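Local coordinates for protein endonuclease V (Homo sapiens, PDB 6OZE) that probably cleaves inosine-containing RNA as a metal-dependent endoribonuclease of the RNase H-like superfamily, at residues Q13-K17 / H124-F128; G42-S46 / A231-S235; E72-M76 / C234-I239. The protein carries 4 engineered substitutions. All coordinates share one frame; numbering follows the deposited sequence.

Contact 1: residues Q13-K17 / H124-F128; sequences QARLK and HHRGF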
loop_
_atom_site.group_PDB
_atom_site.type_symbol
_atom_site.label_atom_id
_atom_site.label_comp_id
_atom_site.label_asym_id
_atom_site.label_seq_id
_atom_site.Cartn_x
_atom_site.Cartn_y
_atom_site.Cartn_z
ATOM N N GLN A 13 5.470 11.152 13.044
ATOM C CA GLN A 13 5.321 11.162 11.594
ATOM C C GLN A 13 6.361 12.068 10.956
ATOM O O GLN A 13 6.992 11.694 9.963
ATOM C CB GLN A 13 3.920 11.631 11.210
ATOM C CG GLN A 13 2.854 10.593 11.459
ATOM C CD GLN A 13 1.476 11.096 11.076
ATOM O OE1 GLN A 13 1.160 12.267 11.273
ATOM N NE2 GLN A 13 0.648 10.208 10.535
ATOM N N ALA A 14 6.578 13.253 11.536
ATOM C CA ALA A 14 7.573 14.175 10.996
ATOM C C ALA A 14 8.972 13.581 11.085
ATOM O O ALA A 14 9.765 13.694 10.142
ATOM C CB ALA A 14 7.505 15.520 11.724
ATOM N N ARG A 15 9.290 12.925 12.208
ATOM C CA ARG A 15 10.606 12.307 12.352
ATOM C C ARG A 15 10.842 11.281 11.260
ATOM O O ARG A 15 11.912 11.242 10.641
ATOM C CB ARG A 15 10.717 11.622 13.721
ATOM C CG ARG A 15 12.086 10.967 13.971
ATOM C CD ARG A 15 12.177 10.306 15.359
ATOM N NE ARG A 15 11.512 8.993 15.401
ATOM C CZ ARG A 15 12.157 7.826 15.360
ATOM N NH1 ARG A 15 13.479 7.792 15.248
ATOM N NH2 ARG A 15 11.483 6.685 15.454
ATOM N N LEU A 16 9.859 10.421 11.038
ATOM C CA LEU A 16 10.027 9.327 10.095
ATOM C C LEU A 16 9.942 9.807 8.650
ATOM O O LEU A 16 10.651 9.282 7.782
ATOM C CB LEU A 16 8.982 8.245 10.366
ATOM C CG LEU A 16 9.111 7.582 11.742
ATOM C CD1 LEU A 16 8.034 6.521 11.874
ATOM C CD2 LEU A 16 10.487 6.974 11.901
ATOM N N LYS A 17 9.093 10.807 8.374
ATOM C CA LYS A 17 8.951 11.313 7.006
ATOM C C LYS A 17 10.267 11.856 6.470
ATOM O O LYS A 17 10.507 11.825 5.253
ATOM C CB LYS A 17 7.883 12.406 6.962
ATOM C CG LYS A 17 7.599 12.988 5.573
ATOM C CD LYS A 17 6.553 14.086 5.665
ATOM C CE LYS A 17 6.175 14.617 4.290
ATOM N NZ LYS A 17 5.135 15.683 4.388
ATOM N N HIS A 124 -1.475 11.650 1.252
ATOM C CA HIS A 124 -1.945 11.454 2.614
ATOM C C HIS A 124 -2.037 12.814 3.288
ATOM O O HIS A 124 -1.390 13.777 2.868
ATOM C CB HIS A 124 -0.982 10.525 3.360
ATOM C CG HIS A 124 -1.353 10.263 4.787
ATOM N ND1 HIS A 124 -0.786 10.948 5.835
ATOM C CD2 HIS A 124 -2.215 9.375 5.336
ATOM C CE1 HIS A 124 -1.287 10.500 6.974
ATOM N NE2 HIS A 124 -2.158 9.547 6.698
ATOM N N HIS A 125 -2.842 12.869 4.359
ATOM C CA HIS A 125 -3.082 14.116 5.085
ATOM C C HIS A 125 -1.782 14.838 5.415
ATOM O O HIS A 125 -1.712 16.071 5.352
ATOM C CB HIS A 125 -3.814 13.819 6.398
ATOM C CG HIS A 125 -5.066 13.014 6.242
ATOM N ND1 HIS A 125 -5.067 11.718 5.773
ATOM C CD2 HIS A 125 -6.356 13.311 6.524
ATOM C CE1 HIS A 125 -6.305 11.258 5.755
ATOM N NE2 HIS A 125 -7.106 12.205 6.207
ATOM N N ARG A 126 -0.745 14.085 5.785
ATOM C CA ARG A 126 0.521 14.653 6.224
ATOM C C ARG A 126 1.684 14.227 5.335
ATOM O O ARG A 126 2.844 14.328 5.747
ATOM C CB ARG A 126 0.777 14.277 7.686
ATOM C CG ARG A 126 1.663 15.243 8.461
ATOM C CD ARG A 126 1.478 15.078 9.965
ATOM N NE ARG A 126 0.306 15.801 10.449
ATOM C CZ ARG A 126 -0.910 15.277 10.578
ATOM N NH1 ARG A 126 -1.132 14.008 10.268
ATOM N NH2 ARG A 126 -1.907 16.032 11.025
ATOM N N GLY A 127 1.400 13.770 4.114
ATOM C CA GLY A 127 2.453 13.231 3.277
ATOM C C GLY A 127 3.116 11.993 3.837
ATOM O O GLY A 127 4.249 11.682 3.457
ATOM N N PHE A 128 2.431 11.255 4.716
ATOM C CA PHE A 128 3.069 10.117 5.386
ATOM C C PHE A 128 2.036 9.059 5.786
ATOM O O PHE A 128 1.722 8.836 6.965
ATOM C CB PHE A 128 3.900 10.574 6.587
ATOM C CG PHE A 128 4.915 9.562 7.025
ATOM C CD1 PHE A 128 5.971 9.228 6.186
ATOM C CD2 PHE A 128 4.816 8.941 8.258
ATOM C CE1 PHE A 128 6.908 8.282 6.567
ATOM C CE2 PHE A 128 5.752 7.996 8.638
ATOM C CZ PHE A 128 6.803 7.679 7.801
HETATM O O HOH W 1 1.711 7.743 9.392
#
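The last turn of helix 3-17 rests on a loop whose residues H124 to G127 make a type I beta turn, and F128, just after the turn, supplies the aromatic ring on which the helix rests. With CG anti to the backbone N (chi1 -161°), the F128 ring reaches the helix and offers one face to its backbone: K17 N and Q13 O, already bonded to each other, both lie over that face. L16 CB comes in obliquely at 3.4 Å from F128 CZ, and K17 CB lies against F128 CD1. Were F128 an alanine, L16 CB and K17 CB would probably lose the ring they pack on, and a gap would open under the helix end. K17 suits the margin: its fully extended chain runs past the ring, and NZ donates a hydrogen bond to R126 O at 3.0 Å, from above the carbonyl plane. Glycine fits position 127, where phi is positive and a CB would collide with K17 NZ. Q13 NE2 bonds to G86 O and, through a water, reaches F128 O; Q13 OE1 receives only a weak bond from the poorly ordered R126 NH1. Beyond the contact, F128 meets H133 of helix 130-138, and Q13 and R126 lean on F87, before helix 89-106.

Contact 2: residues G42-S46 / A231-S235; sequences GVDVS and ADICS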
loop_
_atom_site.group_PDB
_atom_site.type_symbol
_atom_site.label_atom_id
_atom_site.label_comp_id
_atom_site.label_asym_id
_atom_site.label_seq_id
_atom_site.Cartn_x
_atom_site.Cartn_y
_atom_site.Cartn_z
ATOM N N GLY A 42 2.765 -8.327 -0.625
ATOM C CA GLY A 42 1.521 -7.600 -0.444
ATOM C C GLY A 42 1.114 -7.693 1.014
ATOM O O GLY A 42 1.357 -8.708 1.675
ATOM N N VAL A 43 0.527 -6.617 1.513
ATOM C CA VAL A 43 0.103 -6.562 2.914
ATOM C C VAL A 43 -1.330 -6.073 2.997
ATOM O O VAL A 43 -1.786 -5.275 2.171
ATOM C CB VAL A 43 1.005 -5.718 3.845
ATOM C CG1 VAL A 43 2.356 -6.385 4.056
ATOM C CG2 VAL A 43 1.154 -4.288 3.314
ATOM N N ASP A 44 -2.037 -6.537 4.040
ATOM C CA ASP A 44 -3.419 -6.149 4.264
ATOM C C ASP A 44 -3.684 -6.157 5.755
ATOM O O ASP A 44 -3.167 -7.017 6.468
ATOM C CB ASP A 44 -4.399 -7.164 3.674
ATOM C CG ASP A 44 -5.842 -6.863 4.056
ATOM O OD1 ASP A 44 -6.415 -5.862 3.573
ATOM O OD2 ASP A 44 -6.400 -7.597 4.897
ATOM N N VAL A 45 -4.500 -5.210 6.200
ATOM C CA VAL A 45 -5.193 -5.296 7.479
ATOM C C VAL A 45 -6.676 -5.141 7.205
ATOM O O VAL A 45 -7.090 -4.198 6.521
ATOM C CB VAL A 45 -4.716 -4.226 8.478
ATOM C CG1 VAL A 45 -5.509 -4.340 9.793
ATOM C CG2 VAL A 45 -3.246 -4.395 8.739
ATOM N N SER A 46 -7.479 -6.057 7.746
ATOM C CA SER A 46 -8.919 -6.044 7.549
ATOM C C SER A 46 -9.606 -6.208 8.886
ATOM O O SER A 46 -9.309 -7.154 9.614
ATOM C CB SER A 46 -9.352 -7.206 6.649
ATOM O OG SER A 46 -8.885 -6.988 5.320
ATOM N N ALA A 231 -3.367 -10.817 -0.386
ATOM C CA ALA A 231 -3.335 -10.520 1.046
ATOM C C ALA A 231 -4.742 -10.263 1.567
ATOM O O ALA A 231 -5.075 -10.685 2.684
ATOM C CB ALA A 231 -2.394 -9.346 1.328
ATOM N N ASP A 232 -5.588 -9.614 0.760
ATOM C CA ASP A 232 -6.973 -9.393 1.161
ATOM C C ASP A 232 -7.708 -10.720 1.318
ATOM O O ASP A 232 -8.434 -10.919 2.303
ATOM C CB ASP A 232 -7.682 -8.504 0.141
ATOM C CG ASP A 232 -9.102 -8.173 0.555
ATOM O OD1 ASP A 232 -9.279 -7.378 1.504
ATOM O OD2 ASP A 232 -10.042 -8.716 -0.060
ATOM N N ILE A 233 -7.543 -11.628 0.358
ATOM C CA ILE A 233 -8.171 -12.943 0.430
ATOM C C ILE A 233 -7.681 -13.696 1.654
ATOM O O ILE A 233 -8.477 -14.296 2.384
ATOM C CB ILE A 233 -7.910 -13.731 -0.867
ATOM C CG1 ILE A 233 -8.658 -13.081 -2.040
ATOM C CG2 ILE A 233 -8.330 -15.199 -0.710
ATOM C CD1 ILE A 233 -8.231 -13.576 -3.403
ATOM N N CYS A 234 -6.366 -13.679 1.905
ATOM C CA CYS A 234 -5.842 -14.370 3.087
ATOM C C CYS A 234 -6.484 -13.848 4.373
ATOM O O CYS A 234 -6.831 -14.633 5.271
ATOM C CB CYS A 234 -4.326 -14.198 3.155
ATOM S SG CYS A 234 -3.429 -15.304 2.064
ATOM N N SER A 235 -6.630 -12.529 4.497
ATOM C CA SER A 235 -7.215 -11.985 5.723
ATOM C C SER A 235 -8.671 -12.405 5.866
ATOM O O SER A 235 -9.114 -12.769 6.967
ATOM C CB SER A 235 -7.125 -10.464 5.752
ATOM O OG SER A 235 -5.805 -10.036 5.936
#
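Strand 42-46 and helix 231-235 run in broadly the same direction, their axes 39° apart and 7.4 Å from each other at the closest point, and D44 and A231 bring their CA atoms to within 5.4 Å. Such closeness calls for small residues. G42 has no side chain to hold the helix off, and the methyl of A231 fits against the strand, 3.8 Å from D44 CB and equally near G42 O.

Further along, the contact turns polar. The D44 side chain leaves the strand toward the helix, and with CG anti to the backbone N (chi1 173°) its carboxylate lies beside two serine hydroxyls, which grip one of its oxygens. S235 OG donates to the anti lone pair of D44 OD2 at 2.7 Å, while S46 OG, two residues on in the same strand, donates to the syn lone pair of D44 OD2 at 2.6 Å. With both lone pairs of OD2 taken, the carboxylate is probably restrained in its rotation. Serine suits position 235 because its short hydroxyl spans the gap and also bonds to S58 OG on the adjacent strand 54-63. The D232 carboxylate, modelled in two conformers and salt-bridged to R236, stands nearly perpendicular to that of D44 in the conformer described.

On the other side of the strand V43 and V45 pack on L96 of helix 89-106, so the strand is sandwiched between helices. An aspartate on strand 39-47, the first strand in the chain, touching D118 on the neighbouring parallel strand 115-118, is consistent with the acidic metal-binding centre of RNase H-like nucleases, although no metal is bound at D44 in this structure.

Contact 3: residues E72-M76 / C234-I239; sequences EESRM and CSREHI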
loop_
_atom_site.group_PDB
_atom_site.type_symbol
_atom_site.label_atom_id
_atom_site.label_comp_id
_atom_site.label_asym_id
_atom_site.label_seq_id
_atom_site.Cartn_x
_atom_site.Cartn_y
_atom_site.Cartn_z
ATOM N N GLU A 72 2.731 -17.045 2.677
ATOM C CA GLU A 72 1.574 -16.335 3.198
ATOM C C GLU A 72 1.500 -16.521 4.702
ATOM O O GLU A 72 1.753 -17.615 5.216
ATOM C CB GLU A 72 0.268 -16.809 2.546
ATOM C CG GLU A 72 -0.005 -18.289 2.674
ATOM C CD GLU A 72 -1.233 -18.719 1.891
ATOM O OE1 GLU A 72 -1.443 -18.197 0.774
ATOM O OE2 GLU A 72 -1.990 -19.570 2.396
ATOM N N GLU A 73 1.170 -15.438 5.407
ATOM C CA GLU A 73 0.959 -15.522 6.844
ATOM C C GLU A 73 -0.125 -14.533 7.232
ATOM O O GLU A 73 -0.096 -13.378 6.801
ATOM C CB GLU A 73 2.253 -15.239 7.608
ATOM C CG GLU A 73 2.111 -15.346 9.145
ATOM C CD GLU A 73 1.829 -16.760 9.644
ATOM O OE1 GLU A 73 2.126 -17.737 8.925
ATOM O OE2 GLU A 73 1.324 -16.894 10.780
ATOM N N SER A 74 -1.081 -14.990 8.047
ATOM C CA SER A 74 -2.169 -14.146 8.528
ATOM C C SER A 74 -2.263 -14.319 10.031
ATOM O O SER A 74 -2.059 -15.424 10.544
ATOM C CB SER A 74 -3.506 -14.579 7.940
ATOM O OG SER A 74 -3.523 -14.387 6.528
ATOM N N ARG A 75 -2.562 -13.236 10.742
ATOM C CA ARG A 75 -2.698 -13.307 12.193
ATOM C C ARG A 75 -3.835 -12.407 12.641
ATOM O O ARG A 75 -3.919 -11.252 12.216
ATOM C CB ARG A 75 -1.400 -12.877 12.881
ATOM C CG ARG A 75 -0.252 -13.818 12.632
ATOM C CD ARG A 75 0.419 -14.204 13.930
ATOM N NE ARG A 75 1.757 -13.634 14.012
ATOM C CZ ARG A 75 2.819 -14.156 13.412
ATOM N NH1 ARG A 75 2.692 -15.263 12.690
ATOM N NH2 ARG A 75 4.005 -13.576 13.532
ATOM N N MET A 76 -4.692 -12.922 13.520
ATOM C CA MET A 76 -5.672 -12.069 14.176
ATOM C C MET A 76 -4.966 -11.186 15.197
ATOM O O MET A 76 -4.091 -11.647 15.939
ATOM C CB MET A 76 -6.727 -12.894 14.918
ATOM C CG MET A 76 -7.550 -13.870 14.083
ATOM S SD MET A 76 -8.467 -13.058 12.738
ATOM C CE MET A 76 -9.607 -12.056 13.683
ATOM N N CYS A 234 -6.366 -13.679 1.905
ATOM C CA CYS A 234 -5.842 -14.370 3.087
ATOM C C CYS A 234 -6.484 -13.848 4.373
ATOM O O CYS A 234 -6.831 -14.633 5.271
ATOM C CB CYS A 234 -4.326 -14.198 3.155
ATOM S SG CYS A 234 -3.429 -15.304 2.064
ATOM N N SER A 235 -6.630 -12.529 4.497
ATOM C CA SER A 235 -7.215 -11.985 5.723
ATOM C C SER A 235 -8.671 -12.405 5.866
ATOM O O SER A 235 -9.114 -12.769 6.967
ATOM C CB SER A 235 -7.125 -10.464 5.752
ATOM O OG SER A 235 -5.805 -10.036 5.936
ATOM N N ARG A 236 -9.436 -12.336 4.778
ATOM C CA ARG A 236 -10.843 -12.722 4.847
ATOM C C ARG A 236 -10.984 -14.190 5.214
ATOM O O ARG A 236 -11.790 -14.547 6.088
ATOM C CB ARG A 236 -11.542 -12.421 3.521
ATOM C CG ARG A 236 -11.924 -10.956 3.379
ATOM C CD ARG A 236 -12.678 -10.702 2.087
ATOM N NE ARG A 236 -11.869 -11.039 0.923
ATOM C CZ ARG A 236 -12.219 -10.784 -0.332
ATOM N NH1 ARG A 236 -13.371 -10.180 -0.593
ATOM N NH2 ARG A 236 -11.412 -11.127 -1.325
ATOM N N GLU A 237 -10.164 -15.051 4.609
ATOM C CA GLU A 237 -10.229 -16.472 4.933
ATOM C C GLU A 237 -9.839 -16.725 6.383
ATOM O O GLU A 237 -10.450 -17.559 7.060
ATOM C CB GLU A 237 -9.305 -17.275 4.020
ATOM C CG GLU A 237 -9.753 -17.339 2.571
ATOM C CD GLU A 237 -8.777 -18.108 1.701
ATOM O OE1 GLU A 237 -7.658 -18.401 2.178
ATOM O OE2 GLU A 237 -9.129 -18.419 0.544
ATOM N N HIS A 238 -8.800 -16.035 6.866
ATOM C CA HIS A 238 -8.358 -16.262 8.241
ATOM C C HIS A 238 -9.416 -15.819 9.240
ATOM O O HIS A 238 -9.621 -16.472 10.263
ATOM C CB HIS A 238 -7.051 -15.517 8.498
ATOM C CG HIS A 238 -6.326 -15.977 9.711
ATOM N ND1 HIS A 238 -5.754 -17.229 9.806
ATOM C CD2 HIS A 238 -6.097 -15.365 10.895
ATOM C CE1 HIS A 238 -5.193 -17.362 10.996
ATOM N NE2 HIS A 238 -5.385 -16.244 11.675
ATOM N N ILE A 239 -10.099 -14.711 8.960
ATOM C CA ILE A 239 -11.185 -14.277 9.842
ATOM C C ILE A 239 -12.304 -15.313 9.855
ATOM O O ILE A 239 -12.830 -15.681 10.916
ATOM C CB ILE A 239 -11.700 -12.895 9.396
ATOM C CG1 ILE A 239 -10.649 -11.827 9.706
ATOM C CG2 ILE A 239 -13.075 -12.596 10.021
ATOM C CD1 ILE A 239 -10.920 -10.502 9.016
HETATM O O HOH W 2 -4.319 -15.776 14.315
#
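C234 is the first residue of segment 234-239 to meet strand 69-78, an outermost strand of the mixed sheet in this RNase H-like fold; helix and strand axes cross at 48°. Small and apolar enough for a buried place, C234 sets its CB 3.5 Å from S74 OG and its SG against the E72 side chain, 3.7 Å from E72 OE1. One step on, S235 comes near S74 mainly through its backbone, for its hydroxyl is turned to D44 and S58; the hydroxyl of S74 likewise bonds to S58 OG on the intervening strand 54-63. One turn after C234, H238 lays its flat ring along the strand, CG being anti to the backbone N (chi1 -164°). S74 CB makes a CH-pi contact over the ring face, 4.0 Å from the centroid of the H238 ring, and S74 O lies over the same ring nearer its rim. In the ring plane, a water at the edge joins H238 NE2 to M76 N, satisfying a strand amide at the margin. M76, bent at both chi2 and chi3, brings SD obliquely to the ring, 3.8 Å from H238 CD2. I239, branched and buried, meets that sulfur from the helix, with CG1 3.9 Å from M76 SD.

How the contacts relate
From the N terminus, helix 3-17 is the first element to be tied down: contact 1 closes a loop of about a hundred residues onto the segment between strand 115-118 and helix 130-138. Before that loop closes, strands 39-47 and 69-78 have already set out toward contacts 2 and 3, so contact 1 crosses both. Those two wait for the C-terminal helix 226-242, where they end on overlapping segments sharing C234 and S235. Successive turns of this one helix thus fasten strand 39-47 and the edge strand 69-78, with strand 54-63 between them. Contacts 2 and 3 touch, their centres about 7 Å apart, whereas contact 1 lies about 24 Å from contact 2 between centres, across the chain's centre.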